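Local coordinates for glucose-6-phosphate isomerase (Chlamydia trachomatis D/UW-3/CX, PDB 6OTU), which catalyses the reversible isomerization of glucose-6-phosphate to fructose-6-phosphate, at residues E402-Q410 / S423-S434. Numbering follows the deposited sequence.
Sequences EFIGFLHNQ and SQKLFANLVAQS
Ser423 meets Asn409 through the one direct hydrogen bond between the two segments: Asn409 ND2 gives a proton to Ser423 OG over 2.9 Å. The bond is bent, and OG is tilted out of the Asn409 amide plane. The amide of Asn409 is tucked between its own backbone N and carbonyl carbon, while its OD1 takes the N-H of Gly412, so both ends of the amide are used. Close by, a water lies within hydrogen-bonding distance of Ser423 O (2.8 Å) and of Phe406 O, linking the start of the helical segment to the chain just before the corner at 407.

One helical turn on, Phe427 lies beside Leu407. Methyl CD2 of Leu407 stands over one ring face, 4.1 Å from the Phe427 ring centroid and 13° off the normal, a CH-pi contact; the ring thus lies between Leu407 CD2 and, from its own helix, Val431 CG2.

Leu430 is extended, CG anti to the backbone N (chi1 -176°), and forks over the strand. Its CD2 packs 3.6 Å from Phe403 CB, whereas CD1 sits 3.8 Å from Gly405 CA, where the strand has no side chain to interpose. The Phe403 ring then runs past Leu430 toward the next turn, bringing CE2 to 3.5 Å from Ser434 CB, an oblique approach.

The axes of 402-406 and 423-434 approach to 8.5 Å and run at 155°, roughly antiparallel. Helix 422-439 connects the adjacent, parallel strands 401-406 and 456-461 of the mixed sheet, a beta-alpha-beta crossover in the alpha/beta sandwich of a phosphoglucose isomerase (SIS) domain. Leu430 and Ser434 also touch Ile458 of strand 456-461, while Ile404 and Phe406 point away and pack on helix 466-487, leaving the strand layered between two helices.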
ATOM      1  N   GLU A 402      10.072  -9.956   0.845  1.00 28.38           N
ATOM      2  CA  GLU A 402      10.434 -10.136   2.241  1.00 29.04           C
ATOM      3  C   GLU A 402       9.184 -10.607   2.986  1.00 29.78           C
ATOM      4  O   GLU A 402       8.281  -9.814   3.265  1.00 31.47           O
ATOM      5  CB  GLU A 402      10.992  -8.839   2.830  1.00 28.35           C
ATOM      6  CG  GLU A 402      12.287  -8.358   2.153  1.00 42.16           C
ATOM      7  CD  GLU A 402      12.807  -7.027   2.699  1.00 50.39           C
ATOM      8  OE1 GLU A 402      12.009  -6.205   3.200  1.00 51.34           O
ATOM      9  OE2 GLU A 402      14.030  -6.804   2.631  1.00 55.55           O
ATOM     10  N   PHE A 403       9.136 -11.898   3.310  1.00 29.72           N
ATOM     11  CA  PHE A 403       8.025 -12.451   4.079  1.00 30.66           C
ATOM     12  C   PHE A 403       8.256 -12.215   5.558  1.00 37.87           C
ATOM     13  O   PHE A 403       9.368 -12.418   6.064  1.00 36.28           O
ATOM     14  CB  PHE A 403       7.882 -13.965   3.850  1.00 29.49           C
ATOM     15  CG  PHE A 403       7.341 -14.334   2.509  1.00 29.49           C
ATOM     16  CD1 PHE A 403       6.018 -14.060   2.177  1.00 36.25           C
ATOM     17  CD2 PHE A 403       8.157 -14.938   1.562  1.00 29.60           C
ATOM     18  CE1 PHE A 403       5.512 -14.391   0.921  1.00 34.13           C
ATOM     19  CE2 PHE A 403       7.654 -15.289   0.307  1.00 32.82           C
ATOM     20  CZ  PHE A 403       6.325 -15.013  -0.011  1.00 29.56           C
ATOM     21  N   ILE A 404       7.199 -11.833   6.266  1.00 31.54           N
ATOM     22  CA  ILE A 404       7.264 -11.721   7.718  1.00 29.89           C
ATOM     23  C   ILE A 404       6.152 -12.557   8.324  1.00 36.22           C
ATOM     24  O   ILE A 404       4.983 -12.380   7.968  1.00 45.19           O
ATOM     25  CB  ILE A 404       7.153 -10.260   8.192  1.00 30.90           C
ATOM     26  CG1 ILE A 404       8.132  -9.380   7.410  1.00 28.78           C
ATOM     27  CG2 ILE A 404       7.377 -10.192   9.705  1.00 29.26           C
ATOM     28  CD1 ILE A 404       8.296  -7.964   7.953  1.00 28.59           C
ATOM     29  N   GLY A 405       6.507 -13.438   9.263  1.00 30.01           N
ATOM     30  CA  GLY A 405       5.525 -14.314   9.864  1.00 30.40           C
ATOM     31  C   GLY A 405       5.800 -14.653  11.314  1.00 39.33           C
ATOM     32  O   GLY A 405       6.864 -14.353  11.875  1.00 34.92           O
ATOM     33  N   PHE A 406       4.803 -15.297  11.921  1.00 36.63           N
ATOM     34  CA  PHE A 406       4.867 -15.681  13.324  1.00 37.33           C
ATOM     35  C   PHE A 406       4.307 -17.082  13.492  1.00 41.59           C
ATOM     36  O   PHE A 406       3.461 -17.539  12.706  1.00 35.44           O
ATOM     37  CB  PHE A 406       4.120 -14.673  14.211  1.00 33.83           C
ATOM     38  CG  PHE A 406       4.566 -13.264  13.986  1.00 31.99           C
ATOM     39  CD1 PHE A 406       5.659 -12.759  14.667  1.00 35.15           C
ATOM     40  CD2 PHE A 406       3.944 -12.466  13.032  1.00 33.22           C
ATOM     41  CE1 PHE A 406       6.113 -11.461  14.439  1.00 30.42           C
ATOM     42  CE2 PHE A 406       4.384 -11.165  12.802  1.00 36.99           C
ATOM     43  CZ  PHE A 406       5.480 -10.665  13.510  1.00 35.40           C
ATOM     44  N   LEU A 407       4.818 -17.774  14.515  1.00 38.53           N
ATOM     45  CA  LEU A 407       4.331 -19.108  14.842  1.00 39.68           C
ATOM     46  C   LEU A 407       2.999 -19.090  15.589  1.00 44.49           C
ATOM     47  O   LEU A 407       2.302 -20.112  15.601  1.00 39.18           O
ATOM     48  CB  LEU A 407       5.370 -19.858  15.684  1.00 35.19           C
ATOM     49  CG  LEU A 407       6.741 -20.002  15.012  1.00 41.73           C
ATOM     50  CD1 LEU A 407       7.688 -20.794  15.896  1.00 33.96           C
ATOM     51  CD2 LEU A 407       6.638 -20.653  13.635  1.00 40.61           C
ATOM     52  N   HIS A 408       2.628 -17.966  16.213  1.00 43.78           N
ATOM     53  CA  HIS A 408       1.466 -17.932  17.087  1.00 42.13           C
ATOM     54  C   HIS A 408       0.729 -16.620  16.936  1.00 41.06           C
ATOM     55  O   HIS A 408       1.330 -15.581  16.659  1.00 39.10           O
ATOM     56  CB  HIS A 408       1.851 -18.105  18.557  1.00 42.45           C
ATOM     57  CG  HIS A 408       2.413 -19.447  18.862  1.00 38.78           C
ATOM     58  ND1 HIS A 408       1.622 -20.571  18.965  1.00 42.88           N
ATOM     59  CD2 HIS A 408       3.686 -19.856  19.056  1.00 39.96           C
ATOM     60  CE1 HIS A 408       2.389 -21.617  19.210  1.00 41.75           C
ATOM     61  NE2 HIS A 408       3.643 -21.209  19.281  1.00 42.70           N
ATOM     62  N   ASN A 409      -0.583 -16.678  17.137  1.00 43.10           N
ATOM     63  CA  ASN A 409      -1.371 -15.463  17.034  1.00 36.85           C
ATOM     64  C   ASN A 409      -1.248 -14.630  18.314  1.00 38.23           C
ATOM     65  O   ASN A 409      -0.747 -15.085  19.358  1.00 34.11           O
ATOM     66  CB  ASN A 409      -2.830 -15.794  16.711  1.00 38.67           C
ATOM     67  CG  ASN A 409      -3.506 -16.632  17.781  1.00 39.05           C
ATOM     68  OD1 ASN A 409      -3.664 -16.195  18.925  1.00 44.51           O
ATOM     69  ND2 ASN A 409      -3.946 -17.836  17.402  1.00 37.11           N
ATOM     70  N   GLN A 410      -1.698 -13.377  18.220  1.00 32.72           N
ATOM     71  CA  GLN A 410      -1.624 -12.474  19.360  1.00 34.43           C
ATOM     72  C   GLN A 410      -2.810 -12.629  20.301  1.00 37.22           C
ATOM     73  O   GLN A 410      -2.651 -12.527  21.522  1.00 39.17           O
ATOM     74  CB  GLN A 410      -1.548 -11.021  18.887  1.00 32.21           C
ATOM     75  CG  GLN A 410      -0.245 -10.624  18.240  1.00 42.10           C
ATOM     76  CD  GLN A 410      -0.266  -9.165  17.806  1.00 46.40           C
ATOM     77  OE1 GLN A 410      -0.977  -8.795  16.869  1.00 43.29           O
ATOM     78  NE2 GLN A 410       0.489  -8.324  18.512  1.00 41.55           N
ATOM     79  N   SER A 423      -3.596 -20.481  12.832  1.00 34.53           N
ATOM     80  CA  SER A 423      -2.232 -19.975  12.947  1.00 34.02           C
ATOM     81  C   SER A 423      -1.261 -20.838  12.140  1.00 36.95           C
ATOM     82  O   SER A 423      -0.404 -20.309  11.417  1.00 35.15           O
ATOM     83  CB  SER A 423      -1.803 -19.908  14.416  1.00 37.58           C
ATOM     84  OG  SER A 423      -2.464 -18.852  15.099  1.00 43.43           O
ATOM     85  N   GLN A 424      -1.407 -22.167  12.221  1.00 34.68           N
ATOM     86  CA  GLN A 424      -0.551 -23.063  11.444  1.00 39.15           C
ATOM     87  C   GLN A 424      -0.812 -22.923   9.947  1.00 37.88           C
ATOM     88  O   GLN A 424       0.125 -22.808   9.154  1.00 44.66           O
ATOM     89  CB  GLN A 424      -0.746 -24.515  11.899  1.00 41.50           C
ATOM     90  CG  GLN A 424      -0.403 -24.727  13.369  1.00 36.00           C
ATOM     91  CD  GLN A 424      -0.794 -26.112  13.887  1.00 52.16           C
ATOM     92  OE1 GLN A 424      -1.878 -26.631  13.601  1.00 45.33           O
ATOM     93  NE2 GLN A 424       0.097 -26.712  14.658  1.00 48.35           N
ATOM     94  N   LYS A 425      -2.080 -22.923   9.538  1.00 37.21           N
ATOM     95  CA  LYS A 425      -2.380 -22.715   8.124  1.00 35.50           C
ATOM     96  C   LYS A 425      -1.787 -21.401   7.611  1.00 36.54           C
ATOM     97  O   LYS A 425      -1.238 -21.350   6.506  1.00 33.34           O
ATOM     98  CB  LYS A 425      -3.891 -22.752   7.903  1.00 38.06           C
ATOM     99  CG  LYS A 425      -4.548 -24.095   8.221  1.00 39.28           C
ATOM    100  CD  LYS A 425      -6.050 -24.019   7.981  1.00 37.44           C
ATOM    101  CE  LYS A 425      -6.724 -25.357   8.195  1.00 38.66           C
ATOM    102  NZ  LYS A 425      -6.819 -25.682   9.635  1.00 38.48           N
ATOM    103  N   LEU A 426      -1.856 -20.341   8.421  1.00 33.30           N
ATOM    104  CA  LEU A 426      -1.254 -19.061   8.061  1.00 32.60           C
ATOM    105  C   LEU A 426       0.244 -19.190   7.781  1.00 36.00           C
ATOM    106  O   LEU A 426       0.735 -18.746   6.734  1.00 34.37           O
ATOM    107  CB  LEU A 426      -1.506 -18.053   9.177  1.00 32.43           C
ATOM    108  CG  LEU A 426      -0.942 -16.662   8.943  1.00 43.01           C
ATOM    109  CD1 LEU A 426      -1.695 -16.006   7.798  1.00 31.54           C
ATOM    110  CD2 LEU A 426      -1.024 -15.832  10.232  1.00 38.22           C
ATOM    111  N   PHE A 427       0.995 -19.792   8.708  1.00 38.87           N
ATOM    112  CA  PHE A 427       2.434 -19.918   8.502  1.00 40.55           C
ATOM    113  C   PHE A 427       2.756 -20.821   7.315  1.00 42.55           C
ATOM    114  O   PHE A 427       3.646 -20.506   6.510  1.00 39.26           O
ATOM    115  CB  PHE A 427       3.111 -20.452   9.763  1.00 42.83           C
ATOM    116  CG  PHE A 427       4.597 -20.339   9.718  1.00 49.35           C
ATOM    117  CD1 PHE A 427       5.199 -19.094   9.595  1.00 50.34           C
ATOM    118  CD2 PHE A 427       5.396 -21.462   9.774  1.00 52.03           C
ATOM    119  CE1 PHE A 427       6.572 -18.975   9.538  1.00 47.70           C
ATOM    120  CE2 PHE A 427       6.765 -21.343   9.718  1.00 49.27           C
ATOM    121  CZ  PHE A 427       7.350 -20.093   9.597  1.00 47.83           C
ATOM    122  N   ALA A 428       2.038 -21.943   7.196  1.00 36.92           N
ATOM    123  CA  ALA A 428       2.297 -22.912   6.134  1.00 35.56           C
ATOM    124  C   ALA A 428       2.097 -22.295   4.759  1.00 35.99           C
ATOM    125  O   ALA A 428       2.850 -22.586   3.823  1.00 37.19           O
ATOM    126  CB  ALA A 428       1.379 -24.126   6.303  1.00 34.17           C
ATOM    127  N   ASN A 429       1.068 -21.462   4.616  1.00 35.85           N
ATOM    128  CA  ASN A 429       0.846 -20.741   3.364  1.00 38.14           C
ATOM    129  C   ASN A 429       2.054 -19.880   2.997  1.00 41.60           C
ATOM    130  O   ASN A 429       2.477 -19.860   1.836  1.00 39.10           O
ATOM    131  CB  ASN A 429      -0.406 -19.869   3.477  1.00 32.22           C
ATOM    132  CG  ASN A 429      -1.663 -20.550   2.938  1.00 41.58           C
ATOM    133  OD1 ASN A 429      -2.030 -20.382   1.770  1.00 40.92           O
ATOM    134  ND2 ASN A 429      -2.351 -21.283   3.803  1.00 33.23           N
ATOM    135  N   LEU A 430       2.614 -19.150   3.972  1.00 38.66           N
ATOM    136  CA  LEU A 430       3.812 -18.349   3.715  1.00 33.14           C
ATOM    137  C   LEU A 430       4.947 -19.224   3.188  1.00 34.59           C
ATOM    138  O   LEU A 430       5.550 -18.926   2.148  1.00 33.16           O
ATOM    139  CB  LEU A 430       4.229 -17.608   4.997  1.00 30.92           C
ATOM    140  CG  LEU A 430       5.398 -16.609   5.063  1.00 30.50           C
ATOM    141  CD1 LEU A 430       5.405 -15.860   6.408  1.00 30.41           C
ATOM    142  CD2 LEU A 430       6.796 -17.225   4.801  1.00 30.63           C
ATOM    143  N   VAL A 431       5.250 -20.312   3.900  1.00 31.78           N
ATOM    144  CA  VAL A 431       6.320 -21.222   3.487  1.00 32.07           C
ATOM    145  C   VAL A 431       6.059 -21.756   2.081  1.00 38.70           C
ATOM    146  O   VAL A 431       6.948 -21.759   1.221  1.00 35.45           O
ATOM    147  CB  VAL A 431       6.463 -22.370   4.504  1.00 34.73           C
ATOM    148  CG1 VAL A 431       7.341 -23.469   3.947  1.00 33.11           C
ATOM    149  CG2 VAL A 431       7.001 -21.843   5.864  1.00 32.59           C
ATOM    150  N   ALA A 432       4.832 -22.219   1.825  1.00 35.98           N
ATOM    151  CA  ALA A 432       4.539 -22.821   0.528  1.00 33.70           C
ATOM    152  C   ALA A 432       4.753 -21.829  -0.609  1.00 43.79           C
ATOM    153  O   ALA A 432       5.203 -22.215  -1.696  1.00 39.33           O
ATOM    154  CB  ALA A 432       3.113 -23.363   0.491  1.00 38.89           C
ATOM    155  N   GLN A 433       4.458 -20.543  -0.371  1.00 31.60           N
ATOM    156  CA  GLN A 433       4.526 -19.540  -1.434  1.00 37.34           C
ATOM    157  C   GLN A 433       5.964 -19.144  -1.742  1.00 35.64           C
ATOM    158  O   GLN A 433       6.336 -18.993  -2.912  1.00 42.92           O
ATOM    159  CB  GLN A 433       3.694 -18.312  -1.050  1.00 30.77           C
ATOM    160  CG  GLN A 433       2.201 -18.574  -1.079  1.00 34.94           C
ATOM    161  CD  GLN A 433       1.560 -18.197  -2.417  1.00 42.85           C
ATOM    162  OE1 GLN A 433       2.225 -17.663  -3.314  1.00 36.20           O
ATOM    163  NE2 GLN A 433       0.258 -18.485  -2.558  1.00 31.23           N
ATOM    164  N   SER A 434       6.776 -18.971  -0.703  1.00 30.85           N
ATOM    165  CA  SER A 434       8.203 -18.721  -0.886  1.00 36.87           C
ATOM    166  C   SER A 434       8.863 -19.851  -1.690  1.00 34.47           C
ATOM    167  O   SER A 434       9.527 -19.604  -2.705  1.00 32.94           O
ATOM    168  CB  SER A 434       8.857 -18.545   0.488  1.00 36.06           C
ATOM    169  OG  SER A 434      10.259 -18.652   0.439  1.00 36.38           O
TER
HETATM  170  O   HOH W   1       0.859 -17.839  12.022  1.00 27.83           O